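Local coordinates for protein ditrans,polycis-undecaprenyl-diphosphate synthase ((2E,6E)-farnesyl-diphosphate specific) (PDB 6ACS) that probably catalyses the repeated condensation of isopentenyl diphosphate with farnesyl diphosphate to build undecaprenyl diphosphate, the lipid carrier precursor for bacterial cell-wall synthesis, at residues Glu6-Pro10 / Leu225-Ser229; Asp43-Glu47 / Gln88-Met92; Thr58-Phe62 / Ser194-Leu198; Ile185-Phe191 / Tyr207-Trp213. All coordinates share one frame; numbering follows the deposited sequence. Where two conformers were deposited one is given.

The four contacts sit around the parallel sheet of a cis-prenyltransferase subunit. Contacts 3 and 4 lie closest together, their centres about 13 Å apart, and they share the predicted substrate site: the hydroxyl OG of Ser194 in contact 3 lies 2.6 Å from NH1 of Arg186 in contact 4, and Phe62 packs on the same guanidinium. Both also reach the second subunit. Contact 1 lays the N-terminal segment on helix 218-235 and touches contact 4 through Val227 and Tyr207. Contact 2, a surface salt-bridge cluster between helices 42-52 and 71-95, stays apart from the predicted site; its nearest atoms are about 5 Å from those of contact 4 and about 7 Å from those of contact 1.

Contact 1 of 4, residues Glu6-Pro10 / Leu225-Ser229; sequences EYHLP and LNVFS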
loop_
_atom_site.group_PDB
_atom_site.type_symbol
_atom_site.label_atom_id
_atom_site.label_comp_id
_atom_site.label_asym_id
_atom_site.label_seq_id
_atom_site.Cartn_x
_atom_site.Cartn_y
_atom_site.Cartn_z
ATOM N N GLU B 6 -10.546 -7.645 -24.210
ATOM C CA GLU B 6 -9.843 -6.595 -24.946
ATOM C C GLU B 6 -8.585 -6.129 -24.197
ATOM O O GLU B 6 -8.143 -6.784 -23.252
ATOM C CB GLU B 6 -10.773 -5.409 -25.206
ATOM C CG GLU B 6 -11.277 -4.741 -23.944
ATOM C CD GLU B 6 -11.741 -3.325 -24.193
ATOM O OE1 GLU B 6 -12.375 -3.082 -25.242
ATOM O OE2 GLU B 6 -11.459 -2.452 -23.343
ATOM N N TYR B 7 -7.995 -5.017 -24.640
ATOM C CA TYR B 7 -6.679 -4.603 -24.169
ATOM C C TYR B 7 -6.836 -3.491 -23.139
ATOM O O TYR B 7 -7.491 -2.478 -23.407
ATOM C CB TYR B 7 -5.782 -4.136 -25.309
ATOM C CG TYR B 7 -4.330 -4.372 -24.973
ATOM C CD1 TYR B 7 -3.599 -3.476 -24.191
ATOM C CD2 TYR B 7 -3.707 -5.540 -25.395
ATOM C CE1 TYR B 7 -2.267 -3.746 -23.860
ATOM C CE2 TYR B 7 -2.395 -5.811 -25.082
ATOM C CZ TYR B 7 -1.678 -4.915 -24.317
ATOM O OH TYR B 7 -0.362 -5.206 -24.036
ATOM N N HIS B 8 -6.200 -3.656 -21.987
ATOM C CA HIS B 8 -6.375 -2.744 -20.860
ATOM C C HIS B 8 -5.069 -2.019 -20.606
ATOM O O HIS B 8 -4.047 -2.653 -20.340
ATOM C CB HIS B 8 -6.785 -3.511 -19.605
ATOM C CG HIS B 8 -8.002 -4.356 -19.800
ATOM N ND1 HIS B 8 -9.245 -3.815 -20.044
ATOM C CD2 HIS B 8 -8.160 -5.700 -19.824
ATOM C CE1 HIS B 8 -10.124 -4.792 -20.194
ATOM N NE2 HIS B 8 -9.491 -5.945 -20.066
ATOM N N LEU B 9 -5.086 -0.708 -20.780
ATOM C CA LEU B 9 -3.952 0.172 -20.529
ATOM C C LEU B 9 -4.084 0.820 -19.160
ATOM O O LEU B 9 -5.191 1.198 -18.760
ATOM C CB LEU B 9 -3.856 1.255 -21.595
ATOM C CG LEU B 9 -3.248 0.769 -22.913
ATOM C CD1 LEU B 9 -3.595 1.724 -24.034
ATOM C CD2 LEU B 9 -1.731 0.659 -22.743
ATOM N N PRO B 10 -3.004 0.965 -18.404
ATOM C CA PRO B 10 -3.107 1.670 -17.118
ATOM C C PRO B 10 -3.305 3.164 -17.329
ATOM O O PRO B 10 -2.787 3.751 -18.287
ATOM C CB PRO B 10 -1.762 1.383 -16.437
ATOM C CG PRO B 10 -0.810 1.163 -17.575
ATOM C CD PRO B 10 -1.630 0.539 -18.712
ATOM N N LEU B 225 3.474 -3.811 -19.428
ATOM C CA LEU B 225 2.126 -3.363 -19.785
ATOM C C LEU B 225 1.286 -4.523 -20.306
ATOM O O LEU B 225 0.082 -4.609 -20.022
ATOM C CB LEU B 225 2.197 -2.232 -20.810
ATOM C CG LEU B 225 2.829 -0.929 -20.327
ATOM C CD1 LEU B 225 2.917 0.098 -21.457
ATOM C CD2 LEU B 225 1.985 -0.362 -19.231
ATOM N N ASN B 226 1.901 -5.434 -21.066
ATOM C CA ASN B 226 1.165 -6.598 -21.559
ATOM C C ASN B 226 0.746 -7.516 -20.403
ATOM O O ASN B 226 -0.385 -8.039 -20.370
ATOM C CB ASN B 226 2.033 -7.351 -22.566
ATOM C CG ASN B 226 1.238 -8.322 -23.399
ATOM O OD1 ASN B 226 0.390 -7.916 -24.190
ATOM N ND2 ASN B 226 1.494 -9.609 -23.221
ATOM N N VAL B 227 1.642 -7.706 -19.439
ATOM C CA VAL B 227 1.308 -8.490 -18.248
ATOM C C VAL B 227 0.155 -7.834 -17.497
ATOM O O VAL B 227 -0.791 -8.507 -17.066
ATOM C CB VAL B 227 2.551 -8.660 -17.355
ATOM C CG1 VAL B 227 2.171 -9.292 -16.003
ATOM C CG2 VAL B 227 3.589 -9.538 -18.065
ATOM N N PHE B 228 0.227 -6.513 -17.325
ATOM C CA PHE B 228 -0.848 -5.768 -16.679
ATOM C C PHE B 228 -2.183 -6.008 -17.366
ATOM O O PHE B 228 -3.209 -6.228 -16.708
ATOM C CB PHE B 228 -0.527 -4.273 -16.693
ATOM C CG PHE B 228 -1.681 -3.412 -16.267
ATOM C CD1 PHE B 228 -1.936 -3.201 -14.921
ATOM C CD2 PHE B 228 -2.527 -2.831 -17.212
ATOM C CE1 PHE B 228 -3.005 -2.405 -14.520
ATOM C CE2 PHE B 228 -3.605 -2.048 -16.821
ATOM C CZ PHE B 228 -3.842 -1.831 -15.457
ATOM N N SER B 229 -2.198 -5.953 -18.697
ATOM C CA SER B 229 -3.465 -6.166 -19.394
ATOM C C SER B 229 -4.026 -7.556 -19.108
ATOM O O SER B 229 -5.229 -7.710 -18.830
ATOM C CB SER B 229 -3.287 -5.959 -20.898
ATOM O OG SER B 229 -4.526 -6.139 -21.565
HETATM O O HOH W 1 -1.363 -2.290 -20.663
#
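The ring of Tyr7 lies flat over Ser229: OG sits 3.7 Å above the ring plane, over its centre, and CB makes a CH-pi contact on the same face. At the ring's edge, OH gives a 2.8 Å hydrogen bond to OD1 of Asn226, in the carbonyl plane and on a lone pair. With CG anti to the backbone N (chi1 -152°), the phenol reaches along the helix to this amide. The Phe228 ring carries CB of Pro10 over one face, 4.2 Å from its centroid, while the carbonyl O of His8 lies at its edge. The imidazole of His8 has the carbonyl O of Ser229 at its own edge.

These contacts lay the irregular chain that leads into strand 12-17 across helix 218-235, joining the N-terminal end to a late helix. Ser229 OG also accepts the backbone N-H of His8, N to OG 3.0 Å, in a nearly straight bond (172°). A water donates to the carbonyl O of both His8 and Leu225, bridging chain and helix. Deeper in, CG of Pro10 meets CD2 of Leu225 at 3.6 Å, and Phe228 packs on toward Asp182, Leu183 and Glu205, the last a predicted magnesium ligand.

Contact 2 of 4, residues Asp43-Glu47 / Gln88-Met92; sequences DPIVE and QIPRM
Arg91 reaches across from its helix to lay its guanidinium against the carboxylate of Asp43, the two planes 27° apart and stacked. CG of Asp43 sits 3.2 Å above the guanidinium plane, toward its rim. OD1 of Asp43 comes within 3.2 Å of NH2 of Arg91, a salt bridge of charges alone, because the oxygen lies well out of the plane and no N-H points at it. The directed bond goes to the other acid: NH1 of Arg91 donates to OE2 of Glu47, on its anti side, at 2.7 Å and fairly straight (166°), and NH2 adds a weak bond. Both hold for one of two Glu47 conformers, so this arm is less certain than the rest.

This salt-bridge network ties helix 42-52 to helix 71-95 where they run side by side in nearly the same direction, their local axes 19° apart. At a closest approach of 12.6 Å the backbones are too distant to interlock, so long polar side chains span the gap. Gln88, one turn before Arg91, steadies the arginine: its OE1 accepts from NE at 3.0 Å, in the guanidinium plane, while its NE2 donates to the syn lone pair of Asp43 OD1 at 2.9 Å, a bent bond with OD1 tilted from the amide plane. The bend at chi3 of Arg91 turns the guanidinium into this grip.

Below this close cluster the two helices barely touch: CB of Val46 stays 4.4 Å from NH2 of Arg91, and Val46 and Met92 pack on Ile97 of the sheet. Asp43, Glu47, Gln88 and Arg91, all partly exposed, form the solvent side.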
loop_
_atom_site.group_PDB
_atom_site.type_symbol
_atom_site.label_atom_id
_atom_site.label_comp_id
_atom_site.label_asym_id
_atom_site.label_seq_id
_atom_site.Cartn_x
_atom_site.Cartn_y
_atom_site.Cartn_z
ATOM N N ASP B 43 13.569 8.295 -20.638
ATOM C CA ASP B 43 12.967 8.983 -21.782
ATOM C C ASP B 43 12.142 8.078 -22.696
ATOM O O ASP B 43 11.024 8.479 -23.075
ATOM C CB ASP B 43 14.058 9.703 -22.582
ATOM C CG ASP B 43 14.585 10.929 -21.873
ATOM O OD1 ASP B 43 13.938 11.405 -20.915
ATOM O OD2 ASP B 43 15.662 11.414 -22.281
ATOM N N PRO B 44 12.621 6.897 -23.123
ATOM C CA PRO B 44 11.769 6.035 -23.963
ATOM C C PRO B 44 10.512 5.587 -23.256
ATOM O O PRO B 44 9.475 5.391 -23.908
ATOM C CB PRO B 44 12.674 4.833 -24.278
ATOM C CG PRO B 44 14.057 5.286 -23.976
ATOM C CD PRO B 44 13.955 6.308 -22.910
ATOM N N ILE B 45 10.582 5.436 -21.928
ATOM C CA ILE B 45 9.425 5.031 -21.135
ATOM C C ILE B 45 8.380 6.138 -21.133
ATOM O O ILE B 45 7.181 5.898 -21.340
ATOM C CB ILE B 45 9.867 4.690 -19.700
ATOM C CG1 ILE B 45 10.950 3.605 -19.706
ATOM C CG2 ILE B 45 8.660 4.356 -18.801
ATOM C CD1 ILE B 45 10.573 2.370 -20.379
ATOM N N VAL B 46 8.829 7.369 -20.876
ATOM C CA VAL B 46 7.938 8.521 -20.926
ATOM C C VAL B 46 7.261 8.612 -22.287
ATOM O O VAL B 46 6.043 8.840 -22.391
ATOM C CB VAL B 46 8.725 9.803 -20.604
ATOM C CG1 VAL B 46 7.867 11.016 -20.866
ATOM C CG2 VAL B 46 9.239 9.765 -19.160
ATOM N N GLU B 47 8.050 8.470 -23.356
ATOM C CA GLU B 47 7.484 8.567 -24.703
ATOM C C GLU B 47 6.484 7.448 -24.981
ATOM O O GLU B 47 5.459 7.674 -25.641
ATOM C CB GLU B 47 8.601 8.580 -25.752
ATOM C CG GLU B 47 9.506 9.810 -25.567
ATOM C CD GLU B 47 10.758 9.805 -26.424
ATOM O OE1 GLU B 47 10.745 9.182 -27.502
ATOM O OE2 GLU B 47 11.758 10.436 -26.012
ATOM N N GLN B 88 15.138 18.282 -19.197
ATOM C CA GLN B 88 13.844 17.704 -19.540
ATOM C C GLN B 88 12.781 18.730 -19.920
ATOM O O GLN B 88 11.845 18.381 -20.651
ATOM C CB GLN B 88 13.335 16.835 -18.385
ATOM C CG GLN B 88 14.105 15.528 -18.224
ATOM C CD GLN B 88 13.910 14.587 -19.407
ATOM O OE1 GLN B 88 12.844 14.560 -20.023
ATOM N NE2 GLN B 88 14.945 13.821 -19.735
ATOM N N ILE B 89 12.872 19.971 -19.426
ATOM C CA ILE B 89 11.828 20.961 -19.737
ATOM C C ILE B 89 11.493 21.027 -21.234
ATOM O O ILE B 89 10.302 20.968 -21.582
ATOM C CB ILE B 89 12.196 22.327 -19.139
ATOM C CG1 ILE B 89 12.054 22.281 -17.615
ATOM C CG2 ILE B 89 11.329 23.423 -19.739
ATOM C CD1 ILE B 89 12.648 23.469 -16.898
ATOM N N PRO B 90 12.464 21.142 -22.156
ATOM C CA PRO B 90 12.091 21.204 -23.583
ATOM C C PRO B 90 11.416 19.945 -24.094
ATOM O O PRO B 90 10.518 20.033 -24.942
ATOM C CB PRO B 90 13.438 21.435 -24.288
ATOM C CG PRO B 90 14.331 21.990 -23.245
ATOM C CD PRO B 90 13.917 21.311 -21.978
ATOM N N ARG B 91 11.818 18.771 -23.602
ATOM C CA ARG B 91 11.134 17.539 -23.988
ATOM C C ARG B 91 9.691 17.544 -23.500
ATOM O O ARG B 91 8.779 17.088 -24.207
ATOM C CB ARG B 91 11.887 16.325 -23.439
ATOM C CG ARG B 91 13.180 16.001 -24.184
ATOM C CD ARG B 91 13.927 14.849 -23.528
ATOM N NE ARG B 91 13.013 13.849 -22.983
ATOM C CZ ARG B 91 12.509 12.837 -23.681
ATOM N NH1 ARG B 91 12.832 12.687 -24.960
ATOM N NH2 ARG B 91 11.680 11.975 -23.102
ATOM N N MET B 92 9.468 18.060 -22.288
ATOM C CA MET B 92 8.116 18.155 -21.762
ATOM C C MET B 92 7.259 19.038 -22.649
ATOM O O MET B 92 6.095 18.723 -22.920
ATOM C CB MET B 92 8.162 18.713 -20.344
ATOM C CG MET B 92 8.976 17.876 -19.386
ATOM S SD MET B 92 8.369 16.182 -19.228
ATOM C CE MET B 92 9.645 15.237 -20.060
#

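Contact 3 of 4, residues Thr58-Phe62 / Ser194-Leu198; sequences TVFAF and SNFLL
Strand 56-61 and the loop carrying Ser194, a predicted substrate-binding residue, meet beside the probable active site of this cis-prenyltransferase. At their centre the side chains of Phe60 and Phe196 run antiparallel. Their rings are nearly parallel (13°) but so displaced that little of one lies over the other, with centroids 4.7 Å apart. What covers the Phe196 face is instead CB of Phe60, a CH-pi contact 3.5 Å from the centroid and 21° off the normal. On the opposite face of Phe196 lies CG of its own neighbour Leu197, so the ring is sandwiched between strand and loop. Leu197 itself is the centre of an inverse gamma turn.

Farther back along the strand, CG2 of Thr58 stands anti to the backbone N and touches both CZ of Phe196 and CD1 of Leu197, each at 4.0 Å. The Thr58 hydroxyl points into another partnership, a hydrogen bond with His12. Toward the active-site end, CE1 of Phe62 approaches CB of Ser194 at 3.5 Å. Ser194 OG hydrogen-bonds to NH1 of Arg186, and the poorly ordered Phe62 ring makes a less certain cation-pi contact with the same arginine.

The chemistry thus changes along the contact: hydrocarbon packing seats the loop on the sheet, while a hydroxyl and, less surely, an aromatic ring converge on Arg186, probably helping to place that cation for a diphosphate group of substrate.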
loop_
_atom_site.group_PDB
_atom_site.type_symbol
_atom_site.label_atom_id
_atom_site.label_comp_id
_atom_site.label_asym_id
_atom_site.label_seq_id
_atom_site.Cartn_x
_atom_site.Cartn_y
_atom_site.Cartn_z
ATOM N N THR B 58 4.600 8.315 -12.522
ATOM C CA THR B 58 5.221 8.820 -11.295
ATOM C C THR B 58 6.426 7.950 -10.950
ATOM O O THR B 58 6.289 6.726 -10.854
ATOM C CB THR B 58 4.201 8.817 -10.140
ATOM O OG1 THR B 58 3.056 9.609 -10.514
ATOM C CG2 THR B 58 4.829 9.347 -8.843
ATOM N N VAL B 59 7.596 8.565 -10.758
ATOM C CA VAL B 59 8.829 7.796 -10.608
ATOM C C VAL B 59 9.569 8.182 -9.330
ATOM O O VAL B 59 9.514 9.328 -8.864
ATOM C CB VAL B 59 9.743 7.948 -11.847
ATOM C CG1 VAL B 59 8.981 7.560 -13.104
ATOM C CG2 VAL B 59 10.291 9.342 -11.934
ATOM N N PHE B 60 10.292 7.200 -8.788
ATOM C CA PHE B 60 10.948 7.249 -7.480
ATOM C C PHE B 60 12.342 6.652 -7.631
ATOM O O PHE B 60 12.469 5.452 -7.906
ATOM C CB PHE B 60 10.154 6.408 -6.487
ATOM C CG PHE B 60 10.648 6.456 -5.066
ATOM C CD1 PHE B 60 11.237 7.592 -4.555
ATOM C CD2 PHE B 60 10.496 5.347 -4.239
ATOM C CE1 PHE B 60 11.663 7.629 -3.231
ATOM C CE2 PHE B 60 10.921 5.375 -2.915
ATOM C CZ PHE B 60 11.502 6.517 -2.414
ATOM N N ALA B 61 13.383 7.445 -7.434
ATOM C CA ALA B 61 14.742 6.896 -7.501
ATOM C C ALA B 61 15.109 6.248 -6.165
ATOM O O ALA B 61 15.468 6.933 -5.203
ATOM C CB ALA B 61 15.744 7.979 -7.883
ATOM N N PHE B 62 14.970 4.927 -6.083
ATOM C CA PHE B 62 15.225 4.226 -4.832
ATOM C C PHE B 62 16.724 4.156 -4.546
ATOM O O PHE B 62 17.557 4.187 -5.457
ATOM C CB PHE B 62 14.644 2.813 -4.872
ATOM C CG PHE B 62 14.763 2.078 -3.566
ATOM C CD1 PHE B 62 13.889 2.345 -2.524
ATOM C CD2 PHE B 62 15.759 1.135 -3.374
ATOM C CE1 PHE B 62 14.002 1.678 -1.315
ATOM C CE2 PHE B 62 15.875 0.463 -2.169
ATOM C CZ PHE B 62 14.994 0.733 -1.139
ATOM N N SER B 194 8.521 -0.541 -0.435
ATOM C CA SER B 194 9.532 0.303 0.207
ATOM C C SER B 194 9.053 1.745 0.390
ATOM O O SER B 194 9.752 2.701 0.051
ATOM C CB SER B 194 10.840 0.274 -0.577
ATOM O OG SER B 194 11.375 -1.039 -0.610
ATOM N N ASN B 195 7.862 1.893 0.959
ATOM C CA ASN B 195 7.418 3.206 1.428
ATOM C C ASN B 195 7.313 4.207 0.276
ATOM O O ASN B 195 7.635 5.391 0.415
ATOM C CB ASN B 195 8.355 3.734 2.513
ATOM C CG ASN B 195 7.794 4.951 3.218
ATOM O OD1 ASN B 195 6.581 5.081 3.378
ATOM N ND2 ASN B 195 8.670 5.864 3.607
ATOM N N PHE B 196 6.818 3.743 -0.865
ATOM C CA PHE B 196 6.586 4.678 -1.957
ATOM C C PHE B 196 5.114 5.063 -1.812
ATOM O O PHE B 196 4.693 5.390 -0.699
ATOM C CB PHE B 196 7.037 4.032 -3.290
ATOM C CG PHE B 196 6.904 4.914 -4.526
ATOM C CD1 PHE B 196 7.190 6.265 -4.493
ATOM C CD2 PHE B 196 6.641 4.329 -5.753
ATOM C CE1 PHE B 196 7.076 7.046 -5.644
ATOM C CE2 PHE B 196 6.560 5.098 -6.926
ATOM C CZ PHE B 196 6.774 6.452 -6.870
ATOM N N LEU B 197 4.314 4.984 -2.867
ATOM C CA LEU B 197 2.927 5.489 -2.925
ATOM C C LEU B 197 1.874 4.604 -2.241
ATOM O O LEU B 197 0.982 4.042 -2.884
ATOM C CB LEU B 197 2.554 5.654 -4.380
ATOM C CG LEU B 197 3.391 6.618 -5.196
ATOM C CD1 LEU B 197 2.992 6.479 -6.676
ATOM C CD2 LEU B 197 3.133 8.024 -4.693
ATOM N N LEU B 198 1.919 4.564 -0.912
ATOM C CA LEU B 198 1.089 3.614 -0.165
ATOM C C LEU B 198 -0.406 3.887 -0.343
ATOM O O LEU B 198 -1.188 2.979 -0.666
ATOM C CB LEU B 198 1.452 3.683 1.319
ATOM C CG LEU B 198 2.932 3.467 1.616
ATOM C CD1 LEU B 198 3.188 3.700 3.113
ATOM C CD2 LEU B 198 3.418 2.074 1.178
#

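Contact 4 of 4, residues Ile185-Phe191 / Tyr207-Trp213; sequences IRTGGDF and YFTDTLW. With IPA (isopropyl alcohol), chain G.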
loop_
_atom_site.group_PDB
_atom_site.type_symbol
_atom_site.label_atom_id
_atom_site.label_comp_id
_atom_site.label_asym_id
_atom_site.label_seq_id
_atom_site.Cartn_x
_atom_site.Cartn_y
_atom_site.Cartn_z
ATOM N N ILE B 185 5.632 -0.620 -10.928
ATOM C CA ILE B 185 6.761 -1.454 -11.336
ATOM C C ILE B 185 7.895 -1.220 -10.360
ATOM O O ILE B 185 8.252 -0.068 -10.094
ATOM C CB ILE B 185 7.220 -1.083 -12.756
ATOM C CG1 ILE B 185 6.141 -1.415 -13.763
ATOM C CG2 ILE B 185 8.569 -1.741 -13.117
ATOM C CD1 ILE B 185 6.354 -0.712 -15.095
ATOM N N ARG B 186 8.506 -2.293 -9.879
ATOM C CA ARG B 186 9.742 -2.149 -9.124
ATOM C C ARG B 186 10.831 -2.992 -9.762
ATOM O O ARG B 186 10.699 -4.217 -9.852
ATOM C CB ARG B 186 9.581 -2.548 -7.672
ATOM C CG ARG B 186 10.930 -2.423 -7.037
ATOM C CD ARG B 186 10.926 -2.567 -5.606
ATOM N NE ARG B 186 12.295 -2.407 -5.123
ATOM C CZ ARG B 186 12.583 -2.050 -3.886
ATOM N NH1 ARG B 186 11.598 -1.826 -3.040
ATOM N NH2 ARG B 186 13.846 -1.938 -3.497
ATOM N N THR B 187 11.924 -2.336 -10.152
ATOM C CA THR B 187 13.086 -3.010 -10.705
ATOM C C THR B 187 14.064 -3.342 -9.579
ATOM O O THR B 187 13.869 -2.966 -8.421
ATOM C CB THR B 187 13.749 -2.128 -11.779
ATOM O OG1 THR B 187 14.246 -0.921 -11.175
ATOM C CG2 THR B 187 12.726 -1.739 -12.836
ATOM N N GLY B 188 15.088 -4.121 -9.909
ATOM C CA GLY B 188 16.171 -4.368 -8.976
ATOM C C GLY B 188 16.102 -5.673 -8.203
ATOM O O GLY B 188 17.088 -6.035 -7.556
ATOM N N GLY B 189 14.969 -6.367 -8.208
ATOM C CA GLY B 189 14.876 -7.695 -7.645
ATOM C C GLY B 189 14.127 -7.816 -6.334
ATOM O O GLY B 189 13.703 -8.928 -5.986
ATOM N N ASP B 190 13.990 -6.749 -5.556
ATOM C CA ASP B 190 13.308 -6.910 -4.279
ATOM C C ASP B 190 11.790 -6.834 -4.454
ATOM O O ASP B 190 11.273 -6.192 -5.370
ATOM C CB ASP B 190 13.783 -5.862 -3.272
ATOM C CG ASP B 190 13.520 -6.274 -1.826
ATOM O OD1 ASP B 190 13.131 -7.442 -1.578
ATOM O OD2 ASP B 190 13.704 -5.418 -0.941
ATOM N N PHE B 191 11.077 -7.519 -3.565
ATOM C CA PHE B 191 9.624 -7.580 -3.661
ATOM C C PHE B 191 8.991 -6.738 -2.572
ATOM O O PHE B 191 8.251 -7.255 -1.729
ATOM C CB PHE B 191 9.131 -9.018 -3.575
ATOM C CG PHE B 191 9.455 -9.842 -4.798
ATOM C CD1 PHE B 191 10.726 -10.338 -4.996
ATOM C CD2 PHE B 191 8.482 -10.125 -5.734
ATOM C CE1 PHE B 191 11.024 -11.107 -6.114
ATOM C CE2 PHE B 191 8.775 -10.881 -6.855
ATOM C CZ PHE B 191 10.046 -11.370 -7.042
ATOM N N TYR B 207 4.251 -5.100 -10.222
ATOM C CA TYR B 207 5.068 -5.821 -11.188
ATOM C C TYR B 207 6.516 -5.744 -10.736
ATOM O O TYR B 207 7.079 -4.649 -10.656
ATOM C CB TYR B 207 4.892 -5.223 -12.581
ATOM C CG TYR B 207 5.724 -5.911 -13.636
ATOM C CD1 TYR B 207 5.235 -7.032 -14.298
ATOM C CD2 TYR B 207 6.984 -5.431 -13.985
ATOM C CE1 TYR B 207 5.976 -7.653 -15.272
ATOM C CE2 TYR B 207 7.735 -6.051 -14.965
ATOM C CZ TYR B 207 7.223 -7.166 -15.596
ATOM O OH TYR B 207 7.953 -7.800 -16.571
ATOM N N PHE B 208 7.108 -6.894 -10.428
ATOM C CA PHE B 208 8.481 -6.955 -9.943
ATOM C C PHE B 208 9.378 -7.575 -11.009
ATOM O O PHE B 208 8.993 -8.555 -11.652
ATOM C CB PHE B 208 8.541 -7.772 -8.656
ATOM C CG PHE B 208 7.740 -7.164 -7.529
ATOM C CD1 PHE B 208 8.243 -6.102 -6.815
ATOM C CD2 PHE B 208 6.463 -7.624 -7.238
ATOM C CE1 PHE B 208 7.500 -5.513 -5.777
ATOM C CE2 PHE B 208 5.715 -7.038 -6.208
ATOM C CZ PHE B 208 6.235 -5.994 -5.486
ATOM N N THR B 209 10.569 -7.005 -11.192
ATOM C CA THR B 209 11.540 -7.565 -12.126
ATOM C C THR B 209 12.928 -7.547 -11.512
ATOM O O THR B 209 13.285 -6.609 -10.796
ATOM C CB THR B 209 11.544 -6.806 -13.468
ATOM O OG1 THR B 209 12.567 -7.343 -14.311
ATOM C CG2 THR B 209 11.777 -5.293 -13.289
ATOM N N ASP B 210 13.713 -8.601 -11.804
ATOM C CA ASP B 210 15.115 -8.644 -11.404
ATOM C C ASP B 210 15.977 -7.671 -12.194
ATOM O O ASP B 210 17.104 -7.389 -11.770
ATOM C CB ASP B 210 15.702 -10.050 -11.597
ATOM C CG ASP B 210 15.162 -11.058 -10.613
ATOM O OD1 ASP B 210 14.439 -10.662 -9.675
ATOM O OD2 ASP B 210 15.469 -12.260 -10.790
ATOM N N THR B 211 15.489 -7.177 -13.332
ATOM C CA THR B 211 16.270 -6.252 -14.142
ATOM C C THR B 211 16.672 -5.037 -13.320
ATOM O O THR B 211 15.838 -4.440 -12.636
ATOM C CB THR B 211 15.452 -5.813 -15.360
ATOM O OG1 THR B 211 15.117 -6.952 -16.172
ATOM C CG2 THR B 211 16.215 -4.781 -16.182
ATOM N N LEU B 212 17.960 -4.687 -13.354
ATOM C CA LEU B 212 18.403 -3.463 -12.700
ATOM C C LEU B 212 17.986 -2.262 -13.540
ATOM O O LEU B 212 17.970 -2.331 -14.771
ATOM C CB LEU B 212 19.920 -3.471 -12.500
ATOM C CG LEU B 212 20.479 -4.688 -11.760
ATOM C CD1 LEU B 212 22.018 -4.604 -11.600
ATOM C CD2 LEU B 212 19.793 -4.865 -10.403
ATOM N N TRP B 213 17.648 -1.151 -12.867
ATOM C CA TRP B 213 17.122 0.019 -13.571
ATOM C C TRP B 213 17.975 0.481 -14.750
ATOM O O TRP B 213 17.398 0.770 -15.810
ATOM C CB TRP B 213 16.891 1.194 -12.608
ATOM C CG TRP B 213 16.367 2.412 -13.335
ATOM C CD1 TRP B 213 17.035 3.583 -13.579
ATOM C CD2 TRP B 213 15.088 2.549 -13.957
ATOM N NE1 TRP B 213 16.240 4.443 -14.293
ATOM C CE2 TRP B 213 15.039 3.831 -14.542
ATOM C CE3 TRP B 213 13.971 1.715 -14.067
ATOM C CZ2 TRP B 213 13.925 4.297 -15.219
ATOM C CZ3 TRP B 213 12.861 2.186 -14.748
ATOM C CH2 TRP B 213 12.845 3.460 -15.308
HETATM C C1 IPA G . 5.282 -11.688 -15.647
HETATM C C2 IPA G . 6.658 -11.536 -15.012
HETATM C C3 IPA G . 6.522 -10.879 -13.642
HETATM O O2 IPA G . 7.468 -10.746 -15.855
HETATM O O HOH W 2 14.724 -11.263 -6.812
#
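Arg186 N donates to Tyr207 O at 2.9 Å and Thr209 N to Arg186 O at 3.1 Å, pairing strands 183-186 and 205-208 in parallel. Beyond the strands Gly188 N reaches Thr211 O at 2.8 Å, and Gly189 N gives a weak bond to Thr209 O. Thr209 OG1 accepts from Thr211 N, an ST turn, and both threonine hydroxyls bond to Glu220.

Among the apolar contacts, CD2 of Phe191 lies over one face of the Phe208 ring, 3.5 Å from CG, the ring planes 40° apart; Phe191 CA adds a CH-pi contact. Arg231 of the second subunit makes a cation-pi contact with Phe191, and Leu206 of that subunit packs on Phe208. CG2 of Thr187 meets Thr209 CG2 at 3.7 Å and the edge of the Trp213 indole.

A water and a bound alcohol add polar bonds. The water donates to Gly189 O and Asp210 OD1; isopropanol, probably from the crystallisation liquor, bonds through O2 to Tyr207 OH at 3.1 Å and also to His223.

Arg186, with CG anti to the backbone N (chi1 177°) and the chain extended on to NE, leads away from this contact. Paired backbones thus fix its root, while a salt bridge to Asp18 holds its far end beside the predicted magnesium site.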